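Local coordinates for erythrocyte membrane protein 1 (Plasmodium falciparum, PDB 2XU0) that probably binds host cell-surface receptors through domains such as this N-terminal segment and first Duffy-binding-like domain, the part linked to rosetting and its inhibition by heparin, at residues F196-D201 and V309-R314; R314-W319 and Y392-K397. The protein carries 10 engineered substitutions. All blocks are in the same frame, centred on the assembly; numbering follows the deposited sequence. Where two conformers were deposited one is given.

Interaction 1 (F196-D201 and V309-R314); sequences FADIGD and VPQFLR
A buried salt-bridge network joins D198 and D201, one helical turn apart on helix 186-204, to R314 in the first turn of helix 311-338. The guanidinium of R314 meets D201 tip to tip: NH1 and NH2 both donate to D201 OD2, at 2.8 Å from NH1, and both come from the same face of the carboxylate, tilted well above its plane. NH2 also donates to D198 OD1 at 2.9 Å; the oxygen lies almost in the guanidinium plane and is met on its anti side, somewhat out of the carboxylate plane. Arginine suits this place because its flat group has N-H bonds pointing several ways, serving two acids and still giving NH1 to V309 O at 2.8 Å; the short aspartate side chains hold their carboxylates close to helix 186-204. A bend at chi3 (-41°) turns the group toward both aspartates. Within the helical core of the Duffy-binding-like fold, the buried cation lies against two carboxylates, which probably offset its charge. A197, small enough to admit the flat group closely, lays CB over one guanidinium face, 3.3 Å from R314 NE, while the opposite face is backed by Q311 CA. Q311, with CG anti to its backbone N (chi1 -175°), extends its amide across D198. Its NE2 donates to D198 OD1 at 3.0 Å from the face of the carboxylate opposite to R314 NH2, and the same amide is held by M208 N and D207. One water bridges D201 OD2 and Q311 N, tying in the first turn of helix 311-338, which P310 precedes at the N-cap position; another accepts from R314 NE. D198 OD2 pairs with R134, and D201 OD1 with R204.

Interaction 2 (R314-W319 and Y392-K397); sequences RWFEEW and YKQNLK
Q394 lies against F316 and W319, which stand one turn apart on helix 311-338, where that helix packs roughly antiparallel (150°) to helix 371-407 in the helical Duffy-binding-like fold. The CB of Q394 sits over the centre of the F316 ring, 3.6 Å from the centroid, a CH-pi contact. Beyond CG the chain is extended, carrying the amide past the ring at CD1 and over one face of the W319 indole, whose plane is almost perpendicular to the amide (87°). Glutamine suits this place since its CB methylene offers C-H groups to the phenyl face while its flat end can stand upright over the indole face. F316 CG is anti to the backbone N (chi1 -165°), which sends the ring across to the other helix, and its CZ comes within 4.1 Å of N395 N. The two segment axes approach to 11.1 Å.

Farther out, L436 of helix 429-437 touches F316, and I429 and L433 of that helix touch N395, so a third helix packs beside the pair. C130, in a loop, touches Q394, and L396 on this turn of helix 371-407 contacts the bound proline. The indole of W319 is held by its own N-H, since NE1 is hydrogen-bonded to E390 OE1, one turn before Q394.

How the interactions relate
The two contacts lie in series along the chain, with centres about 13 Å apart, and both use helix 311-338. Interaction 1 joins the start of that helix to helix 186-204; interaction 2 joins its next turns to helix 371-407. R314 belongs to both ranges but spends its side chain on interaction 1. Two points connect them directly: W315 NE1 lies 3.1 Å from D198 OD1, a probable hydrogen bond, and F312 CZ packs 3.3 Å from Q394 O. Helix 311-338 therefore links a helix of the Duffy-binding region to one of the C-terminal subdomain, with a polar, charge-paired contact toward the first and a contact of aromatic rings with a glutamine toward the second.

Interaction 1 (F196-D201 and V309-R314)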
loop_
_atom_site.group_PDB
_atom_site.type_symbol
_atom_site.label_atom_id
_atom_site.label_comp_id
_atom_site.label_asym_id
_atom_site.label_seq_id
_atom_site.Cartn_x
_atom_site.Cartn_y
_atom_site.Cartn_z
ATOM N N PHE A 196 7.890 3.676 -4.296
ATOM C CA PHE A 196 8.526 3.760 -5.621
ATOM C C PHE A 196 7.437 3.866 -6.683
ATOM O O PHE A 196 7.536 4.691 -7.613
ATOM C CB PHE A 196 9.318 2.476 -5.875
ATOM C CG PHE A 196 10.011 2.366 -7.208
ATOM C CD1 PHE A 196 11.037 3.241 -7.553
ATOM C CD2 PHE A 196 9.745 1.297 -8.057
ATOM C CE1 PHE A 196 11.778 3.050 -8.736
ATOM C CE2 PHE A 196 10.464 1.116 -9.248
ATOM C CZ PHE A 196 11.450 2.011 -9.596
ATOM N N ALA A 197 6.411 3.018 -6.547
ATOM C CA ALA A 197 5.247 3.006 -7.472
ATOM C C ALA A 197 4.425 4.323 -7.412
ATOM O O ALA A 197 4.076 4.867 -8.457
ATOM C CB ALA A 197 4.365 1.804 -7.187
ATOM N N ASP A 198 4.195 4.866 -6.206
ATOM C CA ASP A 198 3.497 6.147 -6.058
ATOM C C ASP A 198 4.320 7.297 -6.666
ATOM O O ASP A 198 3.747 8.165 -7.325
ATOM C CB ASP A 198 3.130 6.434 -4.577
ATOM C CG ASP A 198 1.918 5.672 -4.051
ATOM O OD1 ASP A 198 1.107 5.190 -4.874
ATOM O OD2 ASP A 198 1.769 5.574 -2.821
ATOM N N ILE A 199 5.673 7.283 -6.474
ATOM C CA ILE A 199 6.587 8.291 -7.042
ATOM C C ILE A 199 6.525 8.265 -8.543
ATOM O O ILE A 199 6.430 9.322 -9.180
ATOM C CB ILE A 199 8.043 8.185 -6.484
ATOM C CG1 ILE A 199 8.070 8.683 -4.996
ATOM C CG2 ILE A 199 8.998 9.027 -7.350
ATOM C CD1 ILE A 199 9.306 8.164 -4.091
ATOM N N GLY A 200 6.569 7.072 -9.109
ATOM C CA GLY A 200 6.430 6.898 -10.560
ATOM C C GLY A 200 5.118 7.466 -11.068
ATOM O O GLY A 200 5.096 8.136 -12.108
ATOM N N ASP A 201 4.012 7.241 -10.306
ATOM C CA ASP A 201 2.725 7.829 -10.719
ATOM C C ASP A 201 2.684 9.341 -10.582
ATOM O O ASP A 201 2.064 9.995 -11.411
ATOM C CB ASP A 201 1.510 7.123 -10.080
ATOM C CG ASP A 201 1.249 5.761 -10.708
ATOM O OD1 ASP A 201 1.831 5.479 -11.789
ATOM O OD2 ASP A 201 0.559 4.940 -10.075
ATOM N N VAL A 309 1.669 -1.302 -12.124
ATOM C CA VAL A 309 0.383 -1.804 -11.607
ATOM C C VAL A 309 -0.543 -0.601 -11.395
ATOM O O VAL A 309 -0.117 0.339 -10.714
ATOM C CB VAL A 309 0.531 -2.651 -10.289
ATOM C CG1 VAL A 309 -0.842 -3.074 -9.731
ATOM C CG2 VAL A 309 1.422 -3.870 -10.514
ATOM N N PRO A 310 -1.806 -0.594 -11.921
ATOM C CA PRO A 310 -2.698 0.536 -11.630
ATOM C C PRO A 310 -2.712 0.881 -10.146
ATOM O O PRO A 310 -2.811 0.002 -9.283
ATOM C CB PRO A 310 -4.079 0.052 -12.124
ATOM C CG PRO A 310 -3.757 -0.938 -13.200
ATOM C CD PRO A 310 -2.484 -1.614 -12.751
ATOM N N GLN A 311 -2.625 2.170 -9.861
ATOM C CA GLN A 311 -2.562 2.730 -8.506
ATOM C C GLN A 311 -3.685 2.279 -7.568
ATOM O O GLN A 311 -3.410 1.934 -6.416
ATOM C CB GLN A 311 -2.432 4.259 -8.564
ATOM C CG GLN A 311 -2.246 4.917 -7.190
ATOM C CD GLN A 311 -1.907 6.350 -7.288
ATOM O OE1 GLN A 311 -2.705 7.173 -7.757
ATOM N NE2 GLN A 311 -0.745 6.704 -6.740
ATOM N N PHE A 312 -4.943 2.274 -8.058
ATOM C CA PHE A 312 -6.094 1.837 -7.274
ATOM C C PHE A 312 -5.885 0.388 -6.772
ATOM O O PHE A 312 -6.201 0.086 -5.630
ATOM C CB PHE A 312 -7.417 1.957 -8.103
ATOM C CG PHE A 312 -8.528 1.149 -7.461
ATOM C CD1 PHE A 312 -9.108 1.564 -6.264
ATOM C CD2 PHE A 312 -8.900 -0.091 -7.982
ATOM C CE1 PHE A 312 -10.013 0.741 -5.583
ATOM C CE2 PHE A 312 -9.830 -0.895 -7.316
ATOM C CZ PHE A 312 -10.395 -0.464 -6.128
ATOM N N LEU A 313 -5.399 -0.514 -7.639
ATOM C CA LEU A 313 -5.147 -1.913 -7.264
ATOM C C LEU A 313 -4.040 -2.029 -6.193
ATOM O O LEU A 313 -4.144 -2.841 -5.268
ATOM C CB LEU A 313 -4.798 -2.760 -8.521
ATOM C CG LEU A 313 -5.930 -2.856 -9.556
ATOM C CD1 LEU A 313 -5.476 -3.591 -10.799
ATOM C CD2 LEU A 313 -7.231 -3.464 -8.934
ATOM N N ARG A 314 -2.993 -1.228 -6.333
ATOM C CA ARG A 314 -1.890 -1.170 -5.366
ATOM C C ARG A 314 -2.416 -0.657 -4.034
ATOM O O ARG A 314 -2.079 -1.220 -3.022
ATOM C CB ARG A 314 -0.818 -0.190 -5.830
ATOM C CG ARG A 314 -0.096 -0.600 -7.095
ATOM C CD ARG A 314 1.160 0.216 -7.275
ATOM N NE ARG A 314 1.036 1.648 -6.947
ATOM C CZ ARG A 314 1.074 2.633 -7.837
ATOM N NH1 ARG A 314 1.095 2.366 -9.133
ATOM N NH2 ARG A 314 1.021 3.891 -7.438
HETATM O O HOH W 1 1.625 2.138 -4.146
HETATM O O HOH W 2 -1.672 4.084 -11.785
#

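Interaction 2 (R314-W319 and Y392-K397)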
loop_
_atom_site.group_PDB
_atom_site.type_symbol
_atom_site.label_atom_id
_atom_site.label_comp_id
_atom_site.label_asym_id
_atom_site.label_seq_id
_atom_site.Cartn_x
_atom_site.Cartn_y
_atom_site.Cartn_z
ATOM N N ARG A 314 -2.993 -1.228 -6.333
ATOM C CA ARG A 314 -1.890 -1.170 -5.366
ATOM C C ARG A 314 -2.416 -0.657 -4.034
ATOM O O ARG A 314 -2.079 -1.220 -3.022
ATOM C CB ARG A 314 -0.818 -0.190 -5.830
ATOM C CG ARG A 314 -0.096 -0.600 -7.095
ATOM C CD ARG A 314 1.160 0.216 -7.275
ATOM N NE ARG A 314 1.036 1.648 -6.947
ATOM C CZ ARG A 314 1.074 2.633 -7.837
ATOM N NH1 ARG A 314 1.095 2.366 -9.133
ATOM N NH2 ARG A 314 1.021 3.891 -7.438
ATOM N N TRP A 315 -3.257 0.395 -4.039
ATOM C CA TRP A 315 -3.790 0.951 -2.796
ATOM C C TRP A 315 -4.730 0.024 -2.070
ATOM O O TRP A 315 -4.701 -0.013 -0.846
ATOM C CB TRP A 315 -4.468 2.307 -3.027
ATOM C CG TRP A 315 -3.548 3.440 -3.412
ATOM C CD1 TRP A 315 -2.177 3.452 -3.395
ATOM C CD2 TRP A 315 -3.962 4.798 -3.662
ATOM N NE1 TRP A 315 -1.716 4.718 -3.722
ATOM C CE2 TRP A 315 -2.790 5.568 -3.855
ATOM C CE3 TRP A 315 -5.216 5.435 -3.744
ATOM C CZ2 TRP A 315 -2.841 6.942 -4.175
ATOM C CZ3 TRP A 315 -5.266 6.784 -4.092
ATOM C CH2 TRP A 315 -4.093 7.520 -4.313
ATOM N N PHE A 316 -5.560 -0.728 -2.818
ATOM C CA PHE A 316 -6.502 -1.663 -2.240
ATOM C C PHE A 316 -5.713 -2.855 -1.653
ATOM O O PHE A 316 -6.078 -3.357 -0.599
ATOM C CB PHE A 316 -7.513 -2.101 -3.347
ATOM C CG PHE A 316 -8.788 -2.805 -2.934
ATOM C CD1 PHE A 316 -9.122 -2.960 -1.586
ATOM C CD2 PHE A 316 -9.649 -3.342 -3.897
ATOM C CE1 PHE A 316 -10.309 -3.612 -1.206
ATOM C CE2 PHE A 316 -10.815 -4.023 -3.518
ATOM C CZ PHE A 316 -11.152 -4.133 -2.180
ATOM N N GLU A 317 -4.628 -3.292 -2.322
ATOM C CA GLU A 317 -3.795 -4.396 -1.821
ATOM C C GLU A 317 -3.099 -3.937 -0.513
ATOM O O GLU A 317 -3.049 -4.690 0.450
ATOM C CB GLU A 317 -2.763 -4.842 -2.893
ATOM C CG GLU A 317 -1.860 -5.985 -2.468
ATOM C CD GLU A 317 -0.647 -5.633 -1.622
ATOM O OE1 GLU A 317 -0.223 -4.455 -1.623
ATOM O OE2 GLU A 317 -0.145 -6.539 -0.922
ATOM N N GLU A 318 -2.606 -2.706 -0.468
ATOM C CA GLU A 318 -1.983 -2.190 0.766
ATOM C C GLU A 318 -3.046 -1.969 1.847
ATOM O O GLU A 318 -2.789 -2.202 3.035
ATOM C CB GLU A 318 -1.268 -0.885 0.470
ATOM C CG GLU A 318 -0.487 -0.309 1.642
ATOM C CD GLU A 318 0.297 0.919 1.257
ATOM O OE1 GLU A 318 0.231 1.317 0.070
ATOM O OE2 GLU A 318 1.031 1.452 2.121
ATOM N N TRP A 319 -4.268 -1.571 1.433
ATOM C CA TRP A 319 -5.358 -1.364 2.387
ATOM C C TRP A 319 -5.616 -2.664 3.123
ATOM O O TRP A 319 -5.708 -2.673 4.351
ATOM C CB TRP A 319 -6.638 -0.859 1.691
ATOM C CG TRP A 319 -7.797 -0.696 2.636
ATOM C CD1 TRP A 319 -8.143 0.438 3.314
ATOM C CD2 TRP A 319 -8.685 -1.728 3.096
ATOM N NE1 TRP A 319 -9.209 0.186 4.146
ATOM C CE2 TRP A 319 -9.564 -1.135 4.034
ATOM C CE3 TRP A 319 -8.875 -3.079 2.754
ATOM C CZ2 TRP A 319 -10.601 -1.847 4.642
ATOM C CZ3 TRP A 319 -9.856 -3.806 3.409
ATOM C CH2 TRP A 319 -10.697 -3.193 4.355
ATOM N N TYR A 392 -16.190 -1.637 1.436
ATOM C CA TYR A 392 -17.284 -1.602 0.438
ATOM C C TYR A 392 -17.014 -0.556 -0.635
ATOM O O TYR A 392 -17.300 -0.806 -1.807
ATOM C CB TYR A 392 -18.653 -1.312 1.090
ATOM C CG TYR A 392 -19.246 -2.438 1.913
ATOM C CD1 TYR A 392 -19.283 -3.742 1.422
ATOM C CD2 TYR A 392 -19.948 -2.169 3.091
ATOM C CE1 TYR A 392 -19.943 -4.760 2.112
ATOM C CE2 TYR A 392 -20.573 -3.187 3.812
ATOM C CZ TYR A 392 -20.564 -4.480 3.321
ATOM O OH TYR A 392 -21.130 -5.478 4.057
ATOM N N LYS A 393 -16.409 0.586 -0.248
ATOM C CA LYS A 393 -16.105 1.674 -1.193
ATOM C C LYS A 393 -15.112 1.235 -2.247
ATOM O O LYS A 393 -15.246 1.621 -3.393
ATOM C CB LYS A 393 -15.557 2.890 -0.470
ATOM C CG LYS A 393 -16.601 3.675 0.324
ATOM C CD LYS A 393 -15.921 4.827 0.958
ATOM C CE LYS A 393 -16.831 6.018 1.081
ATOM N NZ LYS A 393 -17.226 6.226 2.497
ATOM N N GLN A 394 -14.118 0.430 -1.855
ATOM C CA GLN A 394 -13.074 -0.070 -2.762
ATOM C C GLN A 394 -13.578 -1.230 -3.594
ATOM O O GLN A 394 -13.191 -1.410 -4.744
ATOM C CB GLN A 394 -11.834 -0.434 -1.968
ATOM C CG GLN A 394 -11.135 0.809 -1.471
ATOM C CD GLN A 394 -10.046 0.439 -0.506
ATOM O OE1 GLN A 394 -10.296 -0.014 0.621
ATOM N NE2 GLN A 394 -8.833 0.555 -0.966
ATOM N N ASN A 395 -14.509 -1.974 -3.026
ATOM C CA ASN A 395 -15.201 -3.090 -3.638
ATOM C C ASN A 395 -15.969 -2.553 -4.839
ATOM O O ASN A 395 -15.905 -3.128 -5.926
ATOM C CB ASN A 395 -16.162 -3.686 -2.600
ATOM C CG ASN A 395 -16.869 -4.937 -2.991
ATOM O OD1 ASN A 395 -17.432 -5.074 -4.083
ATOM N ND2 ASN A 395 -16.915 -5.854 -2.061
ATOM N N LEU A 396 -16.669 -1.434 -4.651
ATOM C CA LEU A 396 -17.414 -0.765 -5.714
ATOM C C LEU A 396 -16.461 -0.183 -6.771
ATOM O O LEU A 396 -16.717 -0.326 -7.968
ATOM C CB LEU A 396 -18.314 0.357 -5.135
ATOM C CG LEU A 396 -19.526 -0.094 -4.347
ATOM C CD1 LEU A 396 -20.070 1.034 -3.504
ATOM C CD2 LEU A 396 -20.620 -0.581 -5.266
ATOM N N LYS A 397 -15.384 0.469 -6.335
ATOM C CA LYS A 397 -14.414 1.062 -7.248
ATOM C C LYS A 397 -13.802 0.001 -8.150
ATOM O O LYS A 397 -13.539 0.297 -9.309
ATOM C CB LYS A 397 -13.306 1.831 -6.485
ATOM C CG LYS A 397 -12.395 2.707 -7.407
ATOM C CD LYS A 397 -13.207 3.790 -8.075
ATOM C CE LYS A 397 -12.421 4.852 -8.781
ATOM N NZ LYS A 397 -13.347 5.865 -9.351
#